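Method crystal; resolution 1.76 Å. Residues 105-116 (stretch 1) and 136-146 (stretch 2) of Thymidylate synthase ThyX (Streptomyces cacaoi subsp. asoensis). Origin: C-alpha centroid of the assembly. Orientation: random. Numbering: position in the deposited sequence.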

# COMPACT_ATOMS: atom_id res chain seq x y z
N ALA B 105 14.26 28.45 11.90
CA ALA B 105 13.25 29.03 11.01
C ALA B 105 11.94 28.49 11.41
O ALA B 105 11.80 27.23 11.58
CB ALA B 105 13.54 28.74 9.58
N PHE B 106 10.96 29.37 11.57
CA PHE B 106 9.65 29.01 12.19
C PHE B 106 8.58 29.66 11.36
O PHE B 106 8.73 30.82 10.88
CB PHE B 106 9.52 29.48 13.68
CG PHE B 106 10.55 28.94 14.54
CD1 PHE B 106 11.70 29.66 14.77
CD2 PHE B 106 10.45 27.62 15.01
CE1 PHE B 106 12.74 29.14 15.49
CE2 PHE B 106 11.52 27.04 15.78
CZ PHE B 106 12.64 27.83 16.04
N TYR B 107 7.45 28.96 11.15
CA TYR B 107 6.40 29.49 10.34
C TYR B 107 5.40 30.39 11.13
O TYR B 107 4.94 30.04 12.24
CB TYR B 107 5.55 28.29 9.71
CG TYR B 107 4.32 28.73 8.94
CD1 TYR B 107 3.04 28.70 9.54
CD2 TYR B 107 4.43 29.20 7.61
CE1 TYR B 107 1.92 29.13 8.86
CE2 TYR B 107 3.29 29.63 6.90
CZ TYR B 107 2.07 29.60 7.52
OH TYR B 107 0.92 30.00 6.85
N VAL B 108 5.02 31.50 10.50
CA VAL B 108 3.87 32.29 11.01
C VAL B 108 3.05 32.64 9.80
O VAL B 108 3.60 32.89 8.73
CB VAL B 108 4.39 33.64 11.79
CG1 VAL B 108 5.15 33.31 13.04
CG2 VAL B 108 5.20 34.48 10.85
N PRO B 109 1.74 32.70 9.94
CA PRO B 109 0.91 33.00 8.76
C PRO B 109 1.15 34.41 8.24
O PRO B 109 1.44 35.29 9.05
CB PRO B 109 -0.51 32.81 9.27
CG PRO B 109 -0.43 32.67 10.84
CD PRO B 109 1.01 32.47 11.20
N ASP B 110 1.00 34.63 6.94
CA ASP B 110 1.11 36.03 6.46
C ASP B 110 -0.21 36.83 6.62
O ASP B 110 -1.24 36.35 7.14
CB ASP B 110 1.61 36.10 5.04
CG ASP B 110 0.63 35.58 4.06
OD1 ASP B 110 -0.62 35.49 4.32
OD2 ASP B 110 1.11 35.26 2.99
N ALA B 111 -0.16 38.08 6.20
CA ALA B 111 -1.30 38.95 6.50
C ALA B 111 -2.58 38.56 5.77
O ALA B 111 -3.63 39.01 6.17
CB ALA B 111 -0.93 40.46 6.30
N THR B 112 -2.52 37.70 4.75
CA THR B 112 -3.71 37.31 3.99
C THR B 112 -4.42 36.08 4.60
O THR B 112 -5.59 35.85 4.36
CB THR B 112 -3.40 37.02 2.48
OG1 THR B 112 -2.68 35.80 2.38
CG2 THR B 112 -2.56 38.08 1.89
N ARG B 113 -3.71 35.30 5.39
CA ARG B 113 -4.31 34.10 6.02
C ARG B 113 -5.59 34.41 6.83
O ARG B 113 -5.66 35.39 7.63
CB ARG B 113 -3.28 33.48 6.95
CG ARG B 113 -3.04 31.96 6.61
CD ARG B 113 -4.00 31.27 7.36
NE ARG B 113 -3.70 29.85 7.56
CZ ARG B 113 -4.65 29.06 8.03
NH1 ARG B 113 -5.83 29.57 8.28
NH2 ARG B 113 -4.43 27.79 8.31
N LEU B 114 -6.59 33.56 6.71
CA LEU B 114 -7.81 33.76 7.54
C LEU B 114 -7.48 33.28 8.92
O LEU B 114 -6.93 32.18 9.06
CB LEU B 114 -8.96 32.95 6.97
CG LEU B 114 -9.18 33.21 5.46
CD1 LEU B 114 -10.12 32.20 4.81
CD2 LEU B 114 -9.65 34.63 5.16
N LEU B 115 -7.78 34.06 9.96
CA LEU B 115 -7.35 33.69 11.31
C LEU B 115 -8.45 33.31 12.28
O LEU B 115 -8.13 32.92 13.40
CB LEU B 115 -6.47 34.78 11.94
CG LEU B 115 -5.17 35.13 11.22
CD1 LEU B 115 -4.46 36.35 11.89
CD2 LEU B 115 -4.25 33.89 11.31
N ARG B 116 -9.71 33.46 11.86
CA ARG B 116 -10.84 33.16 12.73
C ARG B 116 -11.67 32.05 12.21
O ARG B 116 -11.63 31.73 11.02
CB ARG B 116 -11.73 34.38 12.91
CG ARG B 116 -11.05 35.36 13.74
CD ARG B 116 -11.91 36.55 14.05
NE ARG B 116 -11.14 37.31 15.01
CZ ARG B 116 -11.31 37.27 16.34
NH1 ARG B 116 -12.27 36.54 16.91
NH2 ARG B 116 -10.53 38.03 17.10
N GLN B 136 -1.36 40.03 16.95
CA GLN B 136 -1.44 39.24 18.17
C GLN B 136 -0.83 37.87 17.90
O GLN B 136 -0.02 37.36 18.71
CB GLN B 136 -2.91 39.06 18.62
CG GLN B 136 -3.35 40.14 19.59
CD GLN B 136 -2.14 40.63 20.45
OE1 GLN B 136 -1.72 39.97 21.44
NE2 GLN B 136 -1.53 41.75 20.00
N VAL B 137 -1.16 37.31 16.74
CA VAL B 137 -0.45 36.06 16.33
C VAL B 137 1.07 36.21 16.21
O VAL B 137 1.81 35.42 16.84
CB VAL B 137 -1.08 35.39 15.07
CG1 VAL B 137 -0.23 34.18 14.58
CG2 VAL B 137 -2.51 34.91 15.38
N VAL B 138 1.55 37.22 15.50
CA VAL B 138 2.95 37.39 15.35
C VAL B 138 3.57 37.62 16.71
O VAL B 138 4.66 37.14 17.01
CB VAL B 138 3.25 38.53 14.37
CG1 VAL B 138 4.75 38.82 14.33
CG2 VAL B 138 2.81 38.05 12.99
N ARG B 139 2.90 38.42 17.51
CA ARG B 139 3.41 38.67 18.87
C ARG B 139 3.59 37.41 19.73
O ARG B 139 4.65 37.21 20.36
CB ARG B 139 2.51 39.70 19.59
CG ARG B 139 3.02 39.96 21.03
CD ARG B 139 2.34 41.14 21.71
NE ARG B 139 2.83 41.31 23.08
CZ ARG B 139 2.28 42.18 23.93
NH1 ARG B 139 2.73 42.30 25.18
NH2 ARG B 139 1.26 42.93 23.51
N SER B 140 2.55 36.60 19.83
CA SER B 140 2.60 35.42 20.66
C SER B 140 3.57 34.39 20.10
O SER B 140 4.30 33.73 20.89
CB SER B 140 1.24 34.76 20.72
OG SER B 140 0.34 35.51 21.51
N ALA B 141 3.52 34.23 18.77
CA ALA B 141 4.39 33.19 18.13
C ALA B 141 5.84 33.61 18.34
O ALA B 141 6.67 32.81 18.76
CB ALA B 141 4.05 33.07 16.68
N THR B 142 6.16 34.90 18.10
CA THR B 142 7.51 35.36 18.32
C THR B 142 7.99 35.01 19.72
O THR B 142 9.10 34.52 19.89
CB THR B 142 7.64 36.89 18.06
OG1 THR B 142 7.35 37.11 16.70
CG2 THR B 142 9.11 37.38 18.32
N ARG B 143 7.16 35.26 20.73
CA ARG B 143 7.63 35.09 22.09
C ARG B 143 7.85 33.59 22.38
O ARG B 143 8.86 33.15 22.98
CB ARG B 143 6.59 35.67 23.05
CG ARG B 143 7.07 35.91 24.45
CD ARG B 143 6.67 34.82 25.31
NE ARG B 143 7.00 34.95 26.73
CZ ARG B 143 6.11 34.85 27.70
NH1 ARG B 143 4.81 34.70 27.42
NH2 ARG B 143 6.53 34.93 28.97
N ALA B 144 6.87 32.81 22.00
CA ALA B 144 6.99 31.33 22.23
C ALA B 144 8.18 30.75 21.46
O ALA B 144 8.91 29.94 22.04
CB ALA B 144 5.77 30.72 21.83
N TYR B 145 8.38 31.16 20.19
CA TYR B 145 9.47 30.56 19.37
C TYR B 145 10.83 31.00 19.95
O TYR B 145 11.77 30.21 19.98
CB TYR B 145 9.41 30.98 17.93
CG TYR B 145 8.12 30.64 17.15
CD1 TYR B 145 7.18 29.73 17.66
CD2 TYR B 145 7.91 31.20 15.90
CE1 TYR B 145 6.01 29.44 16.93
CE2 TYR B 145 6.79 30.93 15.18
CZ TYR B 145 5.84 30.03 15.70
OH TYR B 145 4.73 29.74 14.94
N GLU B 146 10.93 32.27 20.41
CA GLU B 146 12.20 32.71 21.00
C GLU B 146 12.58 31.92 22.25
O GLU B 146 13.77 31.55 22.36
CB GLU B 146 12.17 34.23 21.35
CG GLU B 146 12.09 35.08 20.16
CD GLU B 146 11.99 36.56 20.54
OE1 GLU B 146 11.33 36.84 21.60
OE2 GLU B 146 12.55 37.39 19.76

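Tyr145 dominates this contact and gives up the most surface to the other stretch. Its chi1 is m (-60°), and its CA-to-CB bond points toward the strand. The side chain then reaches past Phe106 to the backbone beyond. There Tyr145 OH donates a hydrogen bond to Tyr107 O at 2.7 Å. The acceptor lies at the ring edge, near the ring plane, where a phenol hydroxyl can direct its proton. Tyr107 contributes its carbonyl; its own side chain (chi1 t) starts away from the helix.

Phe106 is also m. Its ring has Tyr145 CB over one face, and the two rings meet obliquely, with centroids 5.2 Å apart and planes at 33°. Phe106 CB comes to 3.2 Å from Tyr145 CD2, a very tight approach.

Val108 points toward the helix with chi1 at -66°. This places Val108 CG1 3.6 Å from Tyr145 CE2 and 3.8 Å from Ala141 CB. The small Ala141 side chain lets the valine sit close to the helix.

One turn earlier, Val137 is t, and its methyls meet two partners. Val137 CG1 lies 4.0 Å from Pro109 CD, and Val137 CG2 lies 4.2 Å from Leu115 CD1.

In the chain between Pro109 and Leu115, the CA-to-CB bond of Asp110 (chi1 p) points away from the helix. Asp110 OD1 accepts hydrogen bonds from Thr112 OG1 (2.8 Å) and Thr112 N (2.9 Å), bracing the type I turn.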